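Local coordinates for protein subtilase cytotoxin, subunit B (Escherichia coli, PDB 3DWA) that probably binds cell-surface glycans, including ones ending in a non-human sugar, as the pentameric receptor-recognition subunit of an AB5 toxin, at residues C31-Q36 and S41-S46; L65-T70 and V98-C103. One frame throughout, in Å; residues are numbered along the deposited sequence.

Following the chain from the N terminus, the first of the two contacts is interaction 1, where strand 27-35, already paired with strand 14-24, turns through five residues and returns as strand 41-47, closing a short hairpin loop. Strand 41-47 then leads into helix 57-70, whose last turns enter interaction 2. That contact closes a much longer loop: strand 73-79 and helix 86-91 intervene before strand 96-102 comes back against the helix. The two loops follow in series, neither nested nor crossed. The centres of the two interactions lie about 11 Å apart, and they do not touch. Interaction 1 builds part of the curled antiparallel sheet, and interaction 2 lays the helix against another of its strands.

Interaction 1: residues C31-Q36 and S41-S46; sequences CIEGKQ and SISACS
Ser41 OG is held by two side chains of the facing strand of a beta hairpin: Lys35 NZ donates to it at 2.7 Å, and it gives a weak bond to Glu33 OE2 at 3.2 Å. The serine thus sits between the amine of Lys35 and the carboxylate of Glu33, on the sheet face shared by Cys31, Ser43 and Cys45. The lysine chain bends at chi2 (-83°) to bring its amine over to the serine; a weak second bond runs from NZ to Gly39 O in the turn. Next along the ladder, Gly34 and Ile42 form a hydrogen-bonded antiparallel pair, Gly34 N reaching Ile42 O at 2.9 Å and Ile42 N reaching Gly34 O at 3.0 Å. Ile32 and Ala44 pair less evenly, since Ala44 N to Ile32 O is weak at 3.4 Å. Ile32 points to the opposite face, where Ile16, Phe19 and Ala64 cover it. Glu33 and Cys31 pack on Phe110 of the second subunit. At the far end sits the non-hydrogen-bonded pair Cys31 and Cys45, known as a disulfide in this protein. Its state here is doubtful, because Cys31 SG and Cys45 SG are modelled 2.8 Å apart.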
ATOM      1  N   CYS C  31     -11.267  10.216  -9.913  1.00 22.68           N
ATOM      2  CA  CYS C  31     -12.696  10.397  -9.999  1.00 22.43           C
ATOM      3  C   CYS C  31     -13.261   8.984 -10.100  1.00 21.86           C
ATOM      4  O   CYS C  31     -12.681   8.131 -10.759  1.00 20.49           O
ATOM      5  CB  CYS C  31     -13.053  11.273 -11.238  1.00 23.25           C
ATOM      6  SG  CYS C  31     -14.842  11.781 -11.309  1.00 30.60           S
ATOM      7  N   ILE C  32     -14.352   8.714  -9.397  1.00 21.14           N
ATOM      8  CA  ILE C  32     -15.052   7.432  -9.552  1.00 21.47           C
ATOM      9  C   ILE C  32     -16.436   7.648 -10.158  1.00 22.78           C
ATOM     10  O   ILE C  32     -16.998   8.715 -10.027  1.00 21.99           O
ATOM     11  CB  ILE C  32     -15.205   6.704  -8.202  1.00 20.39           C
ATOM     12  CG1 ILE C  32     -15.862   7.631  -7.181  1.00 21.21           C
ATOM     13  CG2 ILE C  32     -13.837   6.204  -7.698  1.00 18.33           C
ATOM     14  CD1 ILE C  32     -16.106   6.985  -5.840  1.00 20.45           C
ATOM     15  N   GLU C  33     -16.973   6.632 -10.830  1.00 24.62           N
ATOM     16  CA  GLU C  33     -18.378   6.651 -11.191  1.00 25.84           C
ATOM     17  C   GLU C  33     -19.006   5.426 -10.564  1.00 25.55           C
ATOM     18  O   GLU C  33     -18.384   4.369 -10.462  1.00 24.96           O
ATOM     19  CB  GLU C  33     -18.570   6.683 -12.705  1.00 27.36           C
ATOM     20  CG  GLU C  33     -20.040   6.729 -13.179  1.00 33.13           C
ATOM     21  CD  GLU C  33     -20.247   5.847 -14.416  1.00 43.24           C
ATOM     22  OE1 GLU C  33     -19.520   6.040 -15.433  1.00 46.50           O
ATOM     23  OE2 GLU C  33     -21.104   4.932 -14.359  1.00 46.84           O
ATOM     24  N   GLY C  34     -20.208   5.588 -10.036  1.00 25.69           N
ATOM     25  CA  GLY C  34     -20.921   4.450  -9.492  1.00 26.30           C
ATOM     26  C   GLY C  34     -22.353   4.449  -9.982  1.00 26.91           C
ATOM     27  O   GLY C  34     -22.836   5.474 -10.426  1.00 26.87           O
ATOM     28  N   LYS C  35     -23.006   3.286  -9.909  1.00 27.55           N
ATOM     29  CA  LYS C  35     -24.418   3.119 -10.296  1.00 28.02           C
ATOM     30  C   LYS C  35     -25.266   2.678  -9.091  1.00 27.57           C
ATOM     31  O   LYS C  35     -24.951   1.710  -8.399  1.00 25.21           O
ATOM     32  CB  LYS C  35     -24.564   2.020 -11.348  1.00 28.58           C
ATOM     33  CG  LYS C  35     -23.977   2.261 -12.717  1.00 30.21           C
ATOM     34  CD  LYS C  35     -24.909   3.050 -13.586  1.00 26.99           C
ATOM     35  CE  LYS C  35     -24.249   3.248 -14.932  1.00 33.53           C
ATOM     36  NZ  LYS C  35     -24.868   4.409 -15.654  1.00 33.64           N
ATOM     37  N   GLN C  36     -26.372   3.356  -8.884  1.00 29.22           N
ATOM     38  CA  GLN C  36     -27.372   2.891  -7.931  1.00 32.46           C
ATOM     39  C   GLN C  36     -28.224   1.788  -8.540  1.00 32.86           C
ATOM     40  O   GLN C  36     -28.031   1.464  -9.711  1.00 34.04           O
ATOM     41  CB  GLN C  36     -28.235   4.069  -7.472  1.00 33.55           C
ATOM     42  CG  GLN C  36     -27.381   5.109  -6.792  1.00 36.87           C
ATOM     43  CD  GLN C  36     -28.173   6.158  -6.091  1.00 38.63           C
ATOM     44  OE1 GLN C  36     -28.424   7.225  -6.653  1.00 40.31           O
ATOM     45  NE2 GLN C  36     -28.555   5.884  -4.848  1.00 40.28           N
ATOM     46  N   SER C  41     -26.342   7.177 -12.404  1.00 37.55           N
ATOM     47  CA  SER C  41     -24.922   7.404 -12.138  1.00 37.68           C
ATOM     48  C   SER C  41     -24.655   8.562 -11.187  1.00 36.66           C
ATOM     49  O   SER C  41     -25.288   9.604 -11.275  1.00 36.78           O
ATOM     50  CB  SER C  41     -24.196   7.685 -13.463  1.00 38.71           C
ATOM     51  OG  SER C  41     -23.914   6.485 -14.202  1.00 41.25           O
ATOM     52  N   ILE C  42     -23.691   8.368 -10.290  1.00 35.26           N
ATOM     53  CA  ILE C  42     -23.123   9.435  -9.458  1.00 33.46           C
ATOM     54  C   ILE C  42     -21.602   9.457  -9.747  1.00 32.48           C
ATOM     55  O   ILE C  42     -20.999   8.403  -9.989  1.00 32.32           O
ATOM     56  CB  ILE C  42     -23.448   9.185  -7.923  1.00 34.62           C
ATOM     57  CG1 ILE C  42     -22.620  10.072  -6.945  1.00 34.05           C
ATOM     58  CG2 ILE C  42     -23.229   7.702  -7.545  1.00 34.72           C
ATOM     59  CD1 ILE C  42     -22.966  11.582  -6.953  1.00 37.96           C
ATOM     60  N   SER C  43     -21.013  10.646  -9.773  1.00 29.00           N
ATOM     61  CA  SER C  43     -19.584  10.810  -9.965  1.00 28.38           C
ATOM     62  C   SER C  43     -19.129  11.732  -8.846  1.00 25.81           C
ATOM     63  O   SER C  43     -19.878  12.589  -8.394  1.00 24.10           O
ATOM     64  CB  SER C  43     -19.227  11.480 -11.302  1.00 27.99           C
ATOM     65  OG  SER C  43     -19.702  10.765 -12.439  1.00 34.48           O
ATOM     66  N   ALA C  44     -17.899  11.530  -8.415  1.00 23.56           N
ATOM     67  CA  ALA C  44     -17.272  12.360  -7.407  1.00 23.18           C
ATOM     68  C   ALA C  44     -15.755  12.209  -7.551  1.00 23.15           C
ATOM     69  O   ALA C  44     -15.284  11.100  -7.800  1.00 22.83           O
ATOM     70  CB  ALA C  44     -17.750  11.896  -6.010  1.00 22.33           C
ATOM     71  N   CYS C  45     -15.005  13.313  -7.419  1.00 23.61           N
ATOM     72  CA  CYS C  45     -13.547  13.321  -7.472  1.00 24.94           C
ATOM     73  C   CYS C  45     -12.885  13.752  -6.145  1.00 24.35           C
ATOM     74  O   CYS C  45     -13.423  14.569  -5.423  1.00 24.63           O
ATOM     75  CB  CYS C  45     -13.026  14.287  -8.561  1.00 25.00           C
ATOM     76  SG  CYS C  45     -13.836  14.083 -10.143  1.00 32.71           S
ATOM     77  N   SER C  46     -11.694  13.226  -5.867  1.00 23.36           N
ATOM     78  CA  SER C  46     -10.868  13.732  -4.774  1.00 23.64           C
ATOM     79  C   SER C  46      -9.551  14.248  -5.387  1.00 24.77           C
ATOM     80  O   SER C  46      -8.965  13.607  -6.279  1.00 23.14           O
ATOM     81  CB  SER C  46     -10.620  12.624  -3.734  1.00 23.75           C
ATOM     82  OG  SER C  46      -9.732  13.042  -2.694  1.00 20.42           O
TER

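Interaction 2: residues L65-T70 and V98-C103; sequences LYFYTT and VGLSTC
Phe67 reaches from the helix to the strand and makes the tight part of a small contact (149 Å² buried): its ring tip CZ lies 3.7 Å from Thr102 CG2, and its CE2 lies 4.1 Å from Leu100 CB. The leucine meets the ring at its edge, near the ring plane, while the threonine methyl comes in obliquely. With CG beside the backbone N (chi1 -75°), the ring is aimed at the strand. The leucine chain runs counter to the phenylalanine, that of Thr102 roughly perpendicular to it. Ile16, Val74 and Gln72 close in around the ring. This is a helix laid on a curled antiparallel sheet, as in the OB-fold of AB5 toxin B subunits; the two axes stay 10.7 Å apart, a gap bridged by the phenylalanine. The strand also serves the pentamer: Leu100 and Ser101 pair in an antiparallel ladder with a strand of the third subunit, Thr102 OG1 bonds Phe19 N of that subunit, and Ser101 OG hydrogen-bonds Phe110 O of its own chain and His20 ND1 of the third subunit. By contrast with the Phe67 cluster, Thr69 and Thr70 at the helix end are exposed and do not touch the strand. Thr69 OG1 folds back to Leu65 O at 2.7 Å, from the opposite face of the carbonyl plane to Thr69 N, and is also hydrogen-bonded to Tyr66 OH of the second subunit.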
ATOM      1  N   LEU C  65     -10.597   2.404  -4.462  1.00 16.58           N
ATOM      2  CA  LEU C  65     -10.004   1.345  -5.259  1.00 16.26           C
ATOM      3  C   LEU C  65     -10.319  -0.041  -4.705  1.00 15.62           C
ATOM      4  O   LEU C  65     -10.649  -0.979  -5.490  1.00 16.85           O
ATOM      5  CB  LEU C  65      -8.490   1.557  -5.503  1.00 15.78           C
ATOM      6  CG  LEU C  65      -7.829   0.518  -6.443  1.00 17.07           C
ATOM      7  CD1 LEU C  65      -8.433   0.576  -7.868  1.00 18.06           C
ATOM      8  CD2 LEU C  65      -6.270   0.605  -6.559  1.00 15.28           C
ATOM      9  N   TYR C  66     -10.263  -0.180  -3.382  1.00 15.27           N
ATOM     10  CA  TYR C  66     -10.744  -1.389  -2.698  1.00 16.00           C
ATOM     11  C   TYR C  66     -12.198  -1.778  -3.103  1.00 16.99           C
ATOM     12  O   TYR C  66     -12.474  -2.913  -3.509  1.00 17.43           O
ATOM     13  CB  TYR C  66     -10.661  -1.199  -1.168  1.00 16.00           C
ATOM     14  CG  TYR C  66     -11.062  -2.417  -0.395  1.00 17.97           C
ATOM     15  CD1 TYR C  66     -10.116  -3.402  -0.076  1.00 20.47           C
ATOM     16  CD2 TYR C  66     -12.404  -2.624  -0.008  1.00 19.31           C
ATOM     17  CE1 TYR C  66     -10.491  -4.558   0.663  1.00 18.19           C
ATOM     18  CE2 TYR C  66     -12.795  -3.777   0.692  1.00 19.55           C
ATOM     19  CZ  TYR C  66     -11.830  -4.734   1.016  1.00 19.66           C
ATOM     20  OH  TYR C  66     -12.190  -5.851   1.716  1.00 17.25           O
ATOM     21  N   PHE C  67     -13.131  -0.842  -2.952  1.00 17.10           N
ATOM     22  CA  PHE C  67     -14.545  -1.076  -3.221  1.00 17.01           C
ATOM     23  C   PHE C  67     -14.835  -1.281  -4.715  1.00 17.55           C
ATOM     24  O   PHE C  67     -15.724  -2.036  -5.098  1.00 17.88           O
ATOM     25  CB  PHE C  67     -15.361   0.128  -2.697  1.00 17.08           C
ATOM     26  CG  PHE C  67     -15.519   0.160  -1.223  1.00 16.27           C
ATOM     27  CD1 PHE C  67     -15.636  -1.019  -0.480  1.00 19.33           C
ATOM     28  CD2 PHE C  67     -15.635   1.376  -0.552  1.00 17.81           C
ATOM     29  CE1 PHE C  67     -15.852  -0.978   0.898  1.00 21.17           C
ATOM     30  CE2 PHE C  67     -15.833   1.408   0.812  1.00 17.51           C
ATOM     31  CZ  PHE C  67     -15.944   0.225   1.545  1.00 16.92           C
ATOM     32  N   TYR C  68     -14.082  -0.608  -5.576  1.00 18.37           N
ATOM     33  CA  TYR C  68     -14.106  -0.928  -7.006  1.00 18.06           C
ATOM     34  C   TYR C  68     -13.782  -2.422  -7.251  1.00 19.39           C
ATOM     35  O   TYR C  68     -14.417  -3.087  -8.114  1.00 17.64           O
ATOM     36  CB  TYR C  68     -13.129  -0.043  -7.790  1.00 18.40           C
ATOM     37  CG  TYR C  68     -13.006  -0.413  -9.260  1.00 20.39           C
ATOM     38  CD1 TYR C  68     -14.037  -0.098 -10.181  1.00 18.35           C
ATOM     39  CD2 TYR C  68     -11.857  -1.045  -9.748  1.00 19.96           C
ATOM     40  CE1 TYR C  68     -13.932  -0.431 -11.541  1.00 17.39           C
ATOM     41  CE2 TYR C  68     -11.756  -1.385 -11.109  1.00 21.90           C
ATOM     42  CZ  TYR C  68     -12.813  -1.078 -11.994  1.00 20.62           C
ATOM     43  OH  TYR C  68     -12.709  -1.429 -13.334  1.00 21.46           O
ATOM     44  N   THR C  69     -12.755  -2.912  -6.549  1.00 18.65           N
ATOM     45  CA  THR C  69     -12.285  -4.288  -6.654  1.00 19.22           C
ATOM     46  C   THR C  69     -13.324  -5.296  -6.149  1.00 20.24           C
ATOM     47  O   THR C  69     -13.557  -6.299  -6.824  1.00 21.59           O
ATOM     48  CB  THR C  69     -10.954  -4.503  -5.898  1.00 19.73           C
ATOM     49  OG1 THR C  69     -10.009  -3.476  -6.264  1.00 18.97           O
ATOM     50  CG2 THR C  69     -10.355  -5.883  -6.209  1.00 19.52           C
ATOM     51  N   THR C  70     -13.906  -5.070  -4.965  1.00 19.65           N
ATOM     52  CA  THR C  70     -14.884  -6.010  -4.423  1.00 19.61           C
ATOM     53  C   THR C  70     -16.240  -5.979  -5.185  1.00 19.93           C
ATOM     54  O   THR C  70     -16.955  -6.980  -5.219  1.00 20.30           O
ATOM     55  CB  THR C  70     -15.160  -5.822  -2.918  1.00 19.25           C
ATOM     56  OG1 THR C  70     -15.795  -4.570  -2.709  1.00 18.92           O
ATOM     57  CG2 THR C  70     -13.864  -5.940  -2.037  1.00 19.15           C
ATOM     58  N   VAL C  98     -16.138  12.896  -0.261  1.00 21.22           N
ATOM     59  CA  VAL C  98     -15.879  13.335   1.102  1.00 21.31           C
ATOM     60  C   VAL C  98     -15.993  12.209   2.096  1.00 20.59           C
ATOM     61  O   VAL C  98     -15.787  12.416   3.294  1.00 19.92           O
ATOM     62  CB  VAL C  98     -16.716  14.649   1.512  1.00 21.98           C
ATOM     63  CG1 VAL C  98     -16.565  15.722   0.452  1.00 22.38           C
ATOM     64  CG2 VAL C  98     -18.225  14.369   1.799  1.00 21.33           C
ATOM     65  N   GLY C  99     -16.273  11.007   1.601  1.00 19.87           N
ATOM     66  CA  GLY C  99     -16.446   9.873   2.482  1.00 19.65           C
ATOM     67  C   GLY C  99     -16.997   8.641   1.790  1.00 19.88           C
ATOM     68  O   GLY C  99     -17.535   8.740   0.689  1.00 19.51           O
ATOM     69  N   LEU C 100     -16.889   7.487   2.450  1.00 19.65           N
ATOM     70  CA  LEU C 100     -17.404   6.194   1.910  1.00 19.11           C
ATOM     71  C   LEU C 100     -17.781   5.306   3.075  1.00 19.91           C
ATOM     72  O   LEU C 100     -17.162   5.402   4.154  1.00 19.93           O
ATOM     73  CB  LEU C 100     -16.292   5.467   1.113  1.00 19.31           C
ATOM     74  CG  LEU C 100     -15.711   6.097  -0.163  1.00 20.00           C
ATOM     75  CD1 LEU C 100     -14.312   5.580  -0.516  1.00 15.84           C
ATOM     76  CD2 LEU C 100     -16.706   5.863  -1.347  1.00 18.78           C
ATOM     77  N   SER C 101     -18.752   4.405   2.868  1.00 18.23           N
ATOM     78  CA  SER C 101     -19.158   3.453   3.872  1.00 17.91           C
ATOM     79  C   SER C 101     -19.607   2.146   3.217  1.00 18.76           C
ATOM     80  O   SER C 101     -20.157   2.161   2.122  1.00 17.89           O
ATOM     81  CB  SER C 101     -20.396   3.989   4.612  1.00 18.11           C
ATOM     82  OG  SER C 101     -20.035   5.018   5.512  1.00 20.80           O
ATOM     83  N   THR C 102     -19.475   1.049   3.946  1.00 18.33           N
ATOM     84  CA  THR C 102     -20.111  -0.201   3.570  1.00 18.86           C
ATOM     85  C   THR C 102     -21.636  -0.111   3.820  1.00 20.25           C
ATOM     86  O   THR C 102     -22.106   0.688   4.635  1.00 19.28           O
ATOM     87  CB  THR C 102     -19.510  -1.337   4.380  1.00 18.42           C
ATOM     88  OG1 THR C 102     -19.716  -1.071   5.767  1.00 16.30           O
ATOM     89  CG2 THR C 102     -17.986  -1.440   4.087  1.00 18.83           C
ATOM     90  N   CYS C 103     -22.400  -0.942   3.121  1.00 21.49           N
ATOM     91  CA  CYS C 103     -23.850  -0.963   3.268  1.00 22.10           C
ATOM     92  C   CYS C 103     -24.325  -2.335   3.642  1.00 22.88           C
ATOM     93  O   CYS C 103     -23.753  -3.356   3.218  1.00 22.70           O
ATOM     94  CB  CYS C 103     -24.518  -0.549   1.949  1.00 22.96           C
ATOM     95  SG  CYS C 103     -24.168   1.131   1.484  1.00 25.74           S
TER